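Local coordinates for protein S12 family peptidase (Streptomyces sp. 82F2, PDB 3WWX) that probably hydrolyses amide bonds with selectivity for D-configured substrates, as an S12 family peptidase related to the beta-lactamases, at residues I186-G199 / E239-A253. Residues are numbered along the deposited sequence; the frame is centred on the assembly and turned at random.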
ATOM      1  N   ILE A 186      15.486   3.723  -1.323  1.00 11.56           N
ATOM      2  CA  ILE A 186      14.974   2.360  -1.193  1.00 12.35           C
ATOM      3  C   ILE A 186      15.220   1.516  -2.437  1.00 11.05           C
ATOM      4  O   ILE A 186      15.838   0.462  -2.342  1.00 13.09           O
ATOM      5  CB  ILE A 186      13.463   2.331  -0.804  1.00 10.30           C
ATOM      6  CG1 ILE A 186      13.221   3.140   0.476  1.00 11.52           C
ATOM      7  CG2 ILE A 186      12.984   0.892  -0.610  1.00 10.99           C
ATOM      8  CD1 ILE A 186      11.743   3.367   0.823  1.00 12.29           C
ATOM      9  N   ILE A 187      14.678   1.916  -3.589  1.00 11.12           N
ATOM     10  CA  ILE A 187      14.777   1.107  -4.787  1.00 12.51           C
ATOM     11  C   ILE A 187      16.234   0.851  -5.179  1.00 12.34           C
ATOM     12  O   ILE A 187      16.626  -0.284  -5.443  1.00 14.61           O
ATOM     13  CB  ILE A 187      13.968   1.749  -5.929  1.00 12.71           C
ATOM     14  CG1 ILE A 187      12.483   1.705  -5.568  1.00 13.08           C
ATOM     15  CG2 ILE A 187      14.203   1.039  -7.257  1.00 12.92           C
ATOM     16  CD1 ILE A 187      11.588   2.491  -6.510  1.00 12.44           C
ATOM     17  N   LYS A 188      17.039   1.899  -5.209  1.00 12.88           N
ATOM     18  CA  LYS A 188      18.423   1.730  -5.650  1.00 15.49           C
ATOM     19  C   LYS A 188      19.284   0.956  -4.636  1.00 14.36           C
ATOM     20  O   LYS A 188      19.943  -0.023  -5.016  1.00 17.56           O
ATOM     21  CB  LYS A 188      19.037   3.076  -6.032  1.00 19.06           C
ATOM     22  CG  LYS A 188      18.488   3.641  -7.332  1.00 25.71           C
ATOM     23  CD  LYS A 188      19.026   5.051  -7.590  1.00 29.81           C
ATOM     24  CE  LYS A 188      18.314   5.720  -8.749  1.00 40.64           C
ATOM     25  NZ  LYS A 188      18.408   4.901  -9.986  1.00 46.85           N
ATOM     26  N   PRO A 189      19.268   1.346  -3.354  1.00 14.74           N
ATOM     27  CA  PRO A 189      20.129   0.634  -2.401  1.00 15.27           C
ATOM     28  C   PRO A 189      19.792  -0.845  -2.240  1.00 20.21           C
ATOM     29  O   PRO A 189      20.683  -1.646  -1.949  1.00 19.57           O
ATOM     30  CB  PRO A 189      19.902   1.383  -1.090  1.00 18.35           C
ATOM     31  CG  PRO A 189      19.500   2.760  -1.512  1.00 20.35           C
ATOM     32  CD  PRO A 189      18.680   2.559  -2.753  1.00 15.45           C
ATOM     33  N   LEU A 190      18.524  -1.203  -2.421  1.00 14.70           N
ATOM     34  CA  LEU A 190      18.103  -2.603  -2.310  1.00 15.10           C
ATOM     35  C   LEU A 190      18.119  -3.323  -3.652  1.00 14.23           C
ATOM     36  O   LEU A 190      17.776  -4.503  -3.705  1.00 14.91           O
ATOM     37  CB  LEU A 190      16.703  -2.712  -1.701  1.00 13.34           C
ATOM     38  CG  LEU A 190      16.498  -2.319  -0.240  1.00 17.31           C
ATOM     39  CD1 LEU A 190      15.090  -2.576   0.203  1.00 16.12           C
ATOM     40  CD2 LEU A 190      17.468  -3.035   0.666  1.00 24.94           C
ATOM     41  N   LYS A 191      18.493  -2.617  -4.716  1.00 14.81           N
ATOM     42  CA  LYS A 191      18.587  -3.203  -6.050  1.00 15.26           C
ATOM     43  C   LYS A 191      17.245  -3.802  -6.474  1.00 17.10           C
ATOM     44  O   LYS A 191      17.174  -4.928  -6.966  1.00 16.05           O
ATOM     45  CB  LYS A 191      19.701  -4.259  -6.094  1.00 19.21           C
ATOM     46  CG  LYS A 191      21.076  -3.706  -5.678  1.00 23.40           C
ATOM     47  CD  LYS A 191      22.139  -4.817  -5.682  1.00 27.53           C
ATOM     48  CE  LYS A 191      23.483  -4.335  -5.161  1.00 33.82           C
ATOM     49  NZ  LYS A 191      24.036  -3.244  -6.013  1.00 36.31           N
ATOM     50  N   LEU A 192      16.173  -3.038  -6.280  1.00 13.66           N
ATOM     51  CA  LEU A 192      14.813  -3.478  -6.641  1.00 13.23           C
ATOM     52  C   LEU A 192      14.528  -3.212  -8.117  1.00 13.72           C
ATOM     53  O   LEU A 192      13.845  -2.236  -8.482  1.00 13.91           O
ATOM     54  CB  LEU A 192      13.771  -2.787  -5.776  1.00 12.00           C
ATOM     55  CG  LEU A 192      13.970  -2.910  -4.269  1.00 10.80           C
ATOM     56  CD1 LEU A 192      12.798  -2.302  -3.555  1.00 14.53           C
ATOM     57  CD2 LEU A 192      14.133  -4.374  -3.836  1.00 11.14           C
ATOM     58  N   ARG A 193      15.056  -4.102  -8.953  1.00 15.88           N
ATOM     59  CA  ARG A 193      15.098  -3.895 -10.386  1.00 16.32           C
ATOM     60  C   ARG A 193      13.745  -4.032 -11.083  1.00 15.28           C
ATOM     61  O   ARG A 193      13.631  -3.696 -12.255  1.00 19.78           O
ATOM     62  CB  ARG A 193      16.109  -4.866 -11.004  1.00 20.13           C
ATOM     63  CG  ARG A 193      17.543  -4.500 -10.647  1.00 30.21           C
ATOM     64  CD  ARG A 193      18.558  -5.569 -11.024  1.00 43.34           C
ATOM     65  NE  ARG A 193      19.696  -5.531 -10.105  1.00 52.65           N
ATOM     66  CZ  ARG A 193      20.833  -6.196 -10.273  1.00 55.89           C
ATOM     67  NH1 ARG A 193      21.011  -6.964 -11.342  1.00 66.23           N
ATOM     68  NH2 ARG A 193      21.801  -6.086  -9.370  1.00 48.16           N
ATOM     69  N   ALA A 194      12.728  -4.530 -10.373  1.00 12.68           N
ATOM     70  CA  ALA A 194      11.391  -4.678 -10.943  1.00 11.41           C
ATOM     71  C   ALA A 194      10.411  -3.667 -10.332  1.00 11.66           C
ATOM     72  O   ALA A 194       9.202  -3.773 -10.544  1.00 12.02           O
ATOM     73  CB  ALA A 194      10.868  -6.092 -10.699  1.00 11.72           C
ATOM     74  N   THR A 195      10.933  -2.692  -9.600  1.00 10.78           N
ATOM     75  CA  THR A 195      10.112  -1.765  -8.822  1.00 10.13           C
ATOM     76  C   THR A 195      10.234  -0.341  -9.341  1.00 12.23           C
ATOM     77  O   THR A 195      11.351   0.170  -9.501  1.00 12.39           O
ATOM     78  CB  THR A 195      10.528  -1.816  -7.342  1.00 10.25           C
ATOM     79  OG1 THR A 195      10.385  -3.161  -6.876  1.00  9.32           O
ATOM     80  CG2 THR A 195       9.627  -0.955  -6.488  1.00 11.61           C
ATOM     81  N   THR A 196       9.086   0.284  -9.610  1.00 10.73           N
ATOM     82  CA  THR A 196       9.064   1.613 -10.188  1.00 11.06           C
ATOM     83  C   THR A 196       7.986   2.494  -9.565  1.00 12.46           C
ATOM     84  O   THR A 196       7.018   2.014  -8.946  1.00 10.54           O
ATOM     85  CB  THR A 196       8.851   1.571 -11.713  1.00 13.92           C
ATOM     86  OG1 THR A 196       7.619   0.918 -12.001  1.00 15.85           O
ATOM     87  CG2 THR A 196       9.975   0.827 -12.420  1.00 16.25           C
ATOM     88  N   VAL A 197       8.212   3.799  -9.683  1.00 11.72           N
ATOM     89  CA  VAL A 197       7.287   4.842  -9.261  1.00 11.64           C
ATOM     90  C   VAL A 197       6.895   5.529 -10.565  1.00 11.54           C
ATOM     91  O   VAL A 197       7.613   6.405 -11.055  1.00 13.09           O
ATOM     92  CB  VAL A 197       7.963   5.848  -8.301  1.00 11.48           C
ATOM     93  CG1 VAL A 197       6.959   6.801  -7.728  1.00 12.59           C
ATOM     94  CG2 VAL A 197       8.702   5.111  -7.184  1.00 14.45           C
ATOM     95  N   PRO A 198       5.799   5.085 -11.182  1.00 10.21           N
ATOM     96  CA  PRO A 198       5.503   5.495 -12.561  1.00 10.41           C
ATOM     97  C   PRO A 198       5.054   6.949 -12.765  1.00 11.95           C
ATOM     98  O   PRO A 198       5.133   7.462 -13.877  1.00 11.46           O
ATOM     99  CB  PRO A 198       4.383   4.537 -12.978  1.00 11.15           C
ATOM    100  CG  PRO A 198       3.751   4.114 -11.691  1.00 11.95           C
ATOM    101  CD  PRO A 198       4.874   4.045 -10.696  1.00  9.62           C
ATOM    102  N   GLY A 199       4.579   7.611 -11.720  1.00 10.51           N
ATOM    103  CA  GLY A 199       4.164   9.006 -11.865  1.00  9.23           C
ATOM    104  C   GLY A 199       2.845   9.087 -12.601  1.00 11.70           C
ATOM    105  O   GLY A 199       1.816   8.662 -12.068  1.00 12.59           O
ATOM    106  N   GLU A 239       0.764   4.344  -5.967  1.00  7.40           N
ATOM    107  CA  GLU A 239       1.100   4.271  -7.392  1.00  8.77           C
ATOM    108  C   GLU A 239       2.116   3.209  -7.816  1.00  8.66           C
ATOM    109  O   GLU A 239       2.283   3.000  -9.018  1.00  8.96           O
ATOM    110  CB  GLU A 239       1.678   5.614  -7.864  1.00  8.55           C
ATOM    111  CG  GLU A 239       3.039   5.987  -7.298  1.00  9.70           C
ATOM    112  CD  GLU A 239       3.636   7.142  -8.058  1.00 13.03           C
ATOM    113  OE1 GLU A 239       3.999   6.917  -9.221  1.00 14.51           O
ATOM    114  OE2 GLU A 239       3.732   8.240  -7.474  1.00 13.56           O
ATOM    115  N   MET A 240       2.847   2.602  -6.875  1.00  8.20           N
ATOM    116  CA  MET A 240       4.030   1.824  -7.281  1.00  7.10           C
ATOM    117  C   MET A 240       3.717   0.529  -8.029  1.00  7.71           C
ATOM    118  O   MET A 240       2.645  -0.051  -7.882  1.00  7.63           O
ATOM    119  CB  MET A 240       4.938   1.573  -6.081  1.00  9.21           C
ATOM    120  CG  MET A 240       5.582   2.864  -5.608  1.00  8.74           C
ATOM    121  SD  MET A 240       6.592   2.696  -4.137  1.00  9.83           S
ATOM    122  CE  MET A 240       7.853   1.559  -4.744  1.00 10.88           C
ATOM    123  N   ILE A 241       4.689   0.088  -8.825  1.00  8.51           N
ATOM    124  CA  ILE A 241       4.643  -1.188  -9.527  1.00  8.22           C
ATOM    125  C   ILE A 241       5.815  -2.015  -9.044  1.00  8.81           C
ATOM    126  O   ILE A 241       6.901  -1.474  -8.855  1.00  9.62           O
ATOM    127  CB  ILE A 241       4.722  -0.994 -11.062  1.00  9.11           C
ATOM    128  CG1 ILE A 241       3.545  -0.118 -11.530  1.00  9.67           C
ATOM    129  CG2 ILE A 241       4.719  -2.346 -11.787  1.00  9.94           C
ATOM    130  CD1 ILE A 241       3.654   0.361 -13.005  1.00 11.29           C
ATOM    131  N   SER A 242       5.602  -3.309  -8.807  1.00  8.48           N
ATOM    132  CA  SER A 242       6.679  -4.178  -8.353  1.00  8.69           C
ATOM    133  C   SER A 242       6.377  -5.617  -8.768  1.00 11.06           C
ATOM    134  O   SER A 242       5.475  -5.882  -9.537  1.00 10.65           O
ATOM    135  CB  SER A 242       6.869  -4.042  -6.836  1.00  9.05           C
ATOM    136  OG  SER A 242       8.078  -4.648  -6.407  1.00  9.49           O
ATOM    137  N   ASP A 243       7.172  -6.553  -8.274  1.00  9.29           N
ATOM    138  CA  ASP A 243       6.894  -7.968  -8.446  1.00 10.13           C
ATOM    139  C   ASP A 243       6.978  -8.660  -7.085  1.00  9.78           C
ATOM    140  O   ASP A 243       7.215  -8.027  -6.048  1.00  9.51           O
ATOM    141  CB  ASP A 243       7.774  -8.621  -9.523  1.00 10.18           C
ATOM    142  CG  ASP A 243       9.212  -8.845  -9.091  1.00  9.82           C
ATOM    143  OD1 ASP A 243       9.571  -8.533  -7.947  1.00 10.88           O
ATOM    144  OD2 ASP A 243       9.990  -9.325  -9.952  1.00 12.05           O
ATOM    145  N   SER A 244       6.762  -9.961  -7.075  1.00  9.87           N
ATOM    146  CA  SER A 244       6.649 -10.688  -5.817  1.00  9.22           C
ATOM    147  C   SER A 244       8.004 -10.958  -5.174  1.00 10.81           C
ATOM    148  O   SER A 244       8.042 -11.313  -4.014  1.00 12.62           O
ATOM    149  CB  SER A 244       5.932 -12.010  -6.038  1.00 10.09           C
ATOM    150  OG  SER A 244       4.664 -11.817  -6.662  1.00 11.32           O
ATOM    151  N   ARG A 245       9.077 -10.799  -5.931  1.00 10.41           N
ATOM    152  CA  ARG A 245      10.437 -10.911  -5.397  1.00 10.84           C
ATOM    153  C   ARG A 245      10.859  -9.619  -4.694  1.00  9.28           C
ATOM    154  O   ARG A 245      11.233  -9.626  -3.513  1.00 11.06           O
ATOM    155  CB  ARG A 245      11.418 -11.222  -6.515  1.00 10.03           C
ATOM    156  CG  ARG A 245      12.844 -11.463  -6.050  1.00 13.02           C
ATOM    157  CD  ARG A 245      13.777 -11.763  -7.190  1.00 19.67           C
ATOM    158  NE  ARG A 245      15.107 -12.110  -6.684  1.00 21.93           N
ATOM    159  CZ  ARG A 245      16.123 -12.499  -7.449  1.00 38.73           C
ATOM    160  NH1 ARG A 245      15.972 -12.600  -8.764  1.00 32.99           N
ATOM    161  NH2 ARG A 245      17.295 -12.789  -6.895  1.00 39.62           N
ATOM    162  N   ASP A 246      10.771  -8.497  -5.404  1.00  9.85           N
ATOM    163  CA  ASP A 246      11.197  -7.223  -4.854  1.00 10.94           C
ATOM    164  C   ASP A 246      10.393  -6.866  -3.609  1.00  9.49           C
ATOM    165  O   ASP A 246      10.917  -6.273  -2.684  1.00 10.21           O
ATOM    166  CB  ASP A 246      11.011  -6.109  -5.875  1.00  9.49           C
ATOM    167  CG  ASP A 246      12.120  -6.052  -6.920  1.00 10.97           C
ATOM    168  OD1 ASP A 246      12.965  -6.976  -7.001  1.00 12.22           O
ATOM    169  OD2 ASP A 246      12.118  -5.058  -7.693  1.00 11.37           O
ATOM    170  N   LEU A 247       9.102  -7.190  -3.596  1.00  9.17           N
ATOM    171  CA  LEU A 247       8.315  -6.837  -2.416  1.00  9.00           C
ATOM    172  C   LEU A 247       8.833  -7.560  -1.179  1.00  9.47           C
ATOM    173  O   LEU A 247       8.882  -6.982  -0.090  1.00  9.58           O
ATOM    174  CB  LEU A 247       6.824  -7.091  -2.617  1.00  8.75           C
ATOM    175  CG  LEU A 247       6.113  -6.105  -3.537  1.00  9.80           C
ATOM    176  CD1 LEU A 247       4.668  -6.543  -3.670  1.00 10.57           C
ATOM    177  CD2 LEU A 247       6.200  -4.677  -3.043  1.00 10.07           C
ATOM    178  N   GLN A 248       9.229  -8.818  -1.355  1.00 10.27           N
ATOM    179  CA  GLN A 248       9.833  -9.549  -0.246  1.00 11.31           C
ATOM    180  C   GLN A 248      11.170  -8.931   0.155  1.00  9.70           C
ATOM    181  O   GLN A 248      11.445  -8.733   1.343  1.00  9.87           O
ATOM    182  CB  GLN A 248      10.052 -11.011  -0.599  1.00 10.84           C
ATOM    183  CG  GLN A 248       8.799 -11.809  -0.766  1.00 10.63           C
ATOM    184  CD  GLN A 248       9.148 -13.216  -1.123  1.00 12.05           C
ATOM    185  OE1 GLN A 248       9.481 -14.023  -0.243  1.00 12.68           O
ATOM    186  NE2 GLN A 248       9.181 -13.504  -2.406  1.00 11.22           N
ATOM    187  N   THR A 249      12.009  -8.611  -0.824  1.00  8.80           N
ATOM    188  CA  THR A 249      13.301  -7.987  -0.511  1.00 11.09           C
ATOM    189  C   THR A 249      13.114  -6.738   0.357  1.00  9.61           C
ATOM    190  O   THR A 249      13.809  -6.512   1.360  1.00 11.31           O
ATOM    191  CB  THR A 249      14.032  -7.622  -1.802  1.00 11.65           C
ATOM    192  OG1 THR A 249      14.206  -8.824  -2.564  1.00 12.95           O
ATOM    193  CG2 THR A 249      15.382  -6.967  -1.507  1.00 13.56           C
ATOM    194  N   PHE A 250      12.136  -5.930  -0.021  1.00  9.75           N
ATOM    195  CA  PHE A 250      11.847  -4.706   0.699  1.00 10.22           C
ATOM    196  C   PHE A 250      11.341  -4.972   2.119  1.00  9.54           C
ATOM    197  O   PHE A 250      11.920  -4.460   3.095  1.00  9.91           O
ATOM    198  CB  PHE A 250      10.823  -3.851  -0.065  1.00  8.61           C
ATOM    199  CG  PHE A 250      10.287  -2.692   0.754  1.00  9.69           C
ATOM    200  CD1 PHE A 250      11.121  -1.645   1.137  1.00 10.50           C
ATOM    201  CD2 PHE A 250       8.949  -2.653   1.148  1.00 10.30           C
ATOM    202  CE1 PHE A 250      10.632  -0.600   1.894  1.00 10.61           C
ATOM    203  CE2 PHE A 250       8.464  -1.602   1.902  1.00 12.56           C
ATOM    204  CZ  PHE A 250       9.318  -0.571   2.277  1.00 11.55           C
ATOM    205  N   TYR A 251      10.296  -5.779   2.276  1.00  9.59           N
ATOM    206  CA  TYR A 251       9.740  -5.976   3.610  1.00  9.39           C
ATOM    207  C   TYR A 251      10.713  -6.724   4.537  1.00  9.52           C
ATOM    208  O   TYR A 251      10.782  -6.419   5.731  1.00 10.49           O
ATOM    209  CB  TYR A 251       8.364  -6.662   3.555  1.00  9.71           C
ATOM    210  CG  TYR A 251       7.240  -5.683   3.228  1.00  8.41           C
ATOM    211  CD1 TYR A 251       6.650  -4.912   4.217  1.00  8.52           C
ATOM    212  CD2 TYR A 251       6.778  -5.547   1.937  1.00 10.48           C
ATOM    213  CE1 TYR A 251       5.636  -4.010   3.928  1.00 10.49           C
ATOM    214  CE2 TYR A 251       5.771  -4.626   1.633  1.00  9.92           C
ATOM    215  CZ  TYR A 251       5.205  -3.882   2.636  1.00  8.56           C
ATOM    216  OH  TYR A 251       4.217  -2.998   2.288  1.00  9.82           O
ATOM    217  N   ARG A 252      11.483  -7.662   3.994  1.00 10.53           N
ATOM    218  CA  ARG A 252      12.513  -8.331   4.800  1.00 10.82           C
ATOM    219  C   ARG A 252      13.538  -7.308   5.282  1.00 10.96           C
ATOM    220  O   ARG A 252      13.834  -7.243   6.476  1.00 11.22           O
ATOM    221  CB  ARG A 252      13.216  -9.425   3.995  1.00 10.74           C
ATOM    222  CG  ARG A 252      12.324 -10.614   3.617  1.00 12.65           C
ATOM    223  CD  ARG A 252      13.046 -11.595   2.685  1.00 12.06           C
ATOM    224  NE  ARG A 252      14.003 -12.408   3.427  1.00 12.15           N
ATOM    225  CZ  ARG A 252      13.712 -13.557   4.023  1.00 14.09           C
ATOM    226  NH1 ARG A 252      12.505 -14.095   3.916  1.00 13.87           N
ATOM    227  NH2 ARG A 252      14.659 -14.176   4.715  1.00 13.72           N
ATOM    228  N   ALA A 253      14.076  -6.499   4.374  1.00 10.84           N
ATOM    229  CA  ALA A 253      15.054  -5.480   4.767  1.00 10.38           C
ATOM    230  C   ALA A 253      14.476  -4.516   5.779  1.00 11.25           C
ATOM    231  O   ALA A 253      15.144  -4.106   6.728  1.00 12.11           O
ATOM    232  CB  ALA A 253      15.565  -4.727   3.561  1.00 10.63           C
TER
HETATM  233  O   HOH W   1      15.272  -7.127  -8.563  1.00 23.10           O
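Thr196 and Ile241 face each other as an antiparallel hydrogen-bonded pair, Thr196 N reaching Ile241 O at 2.9 Å and Ile241 N reaching Thr196 O at 3.0 Å, a single bridge. Beside it, Asp246 in the first turn of helix 244-255 gathers the turn Leu192-Thr195. Its OD2 takes Ala194 N (2.8 Å) on the syn side, 22° out of the carboxylate plane, and the hydroxyl OG1 of Thr195 (2.7 Å) through the anti lone pair. Thr195 OG1 lies beside its own backbone N (chi1 -58°), where it also accepts from Ser242 OG; a buried chain of hydrogen bonds thus runs from Ser242 through Thr195 to Asp246. Threonine suits this place because its methyl CG2 meanwhile packs on Met240 CE. A water links Asp246 OD1 to Arg193 N. Asp243 N-caps the helix, its OD1 accepting from Asp246 N and thus steadying the residue that holds the turn; its OD2 rests against Ala194 CB, where a small methyl fits. At the other end Glu239 OE1 receives Gly199 N (2.7 Å) nearly head-on, while the Pro198 ring, having no N-H to offer, packs alongside the carboxylate. Where helix 178-187 ends in a Schellman motif with Lys191 as C-prime residue, Leu190 sets CD1 at the edge of the Phe250 ring and CD2 on Ala253 CB (3.9 Å); Ile186 CG2 approaches the same ring obliquely, 3.6 Å from Phe250 CD1. Phe250 stacks on Phe58 of helix 55-68, Glu239 OE2 bonds Tyr178 of helix 178-187, and strand 241-242 pairs on with strand 49-50, joining the loop after helix 178-187 to the core of this beta-lactamase-type fold.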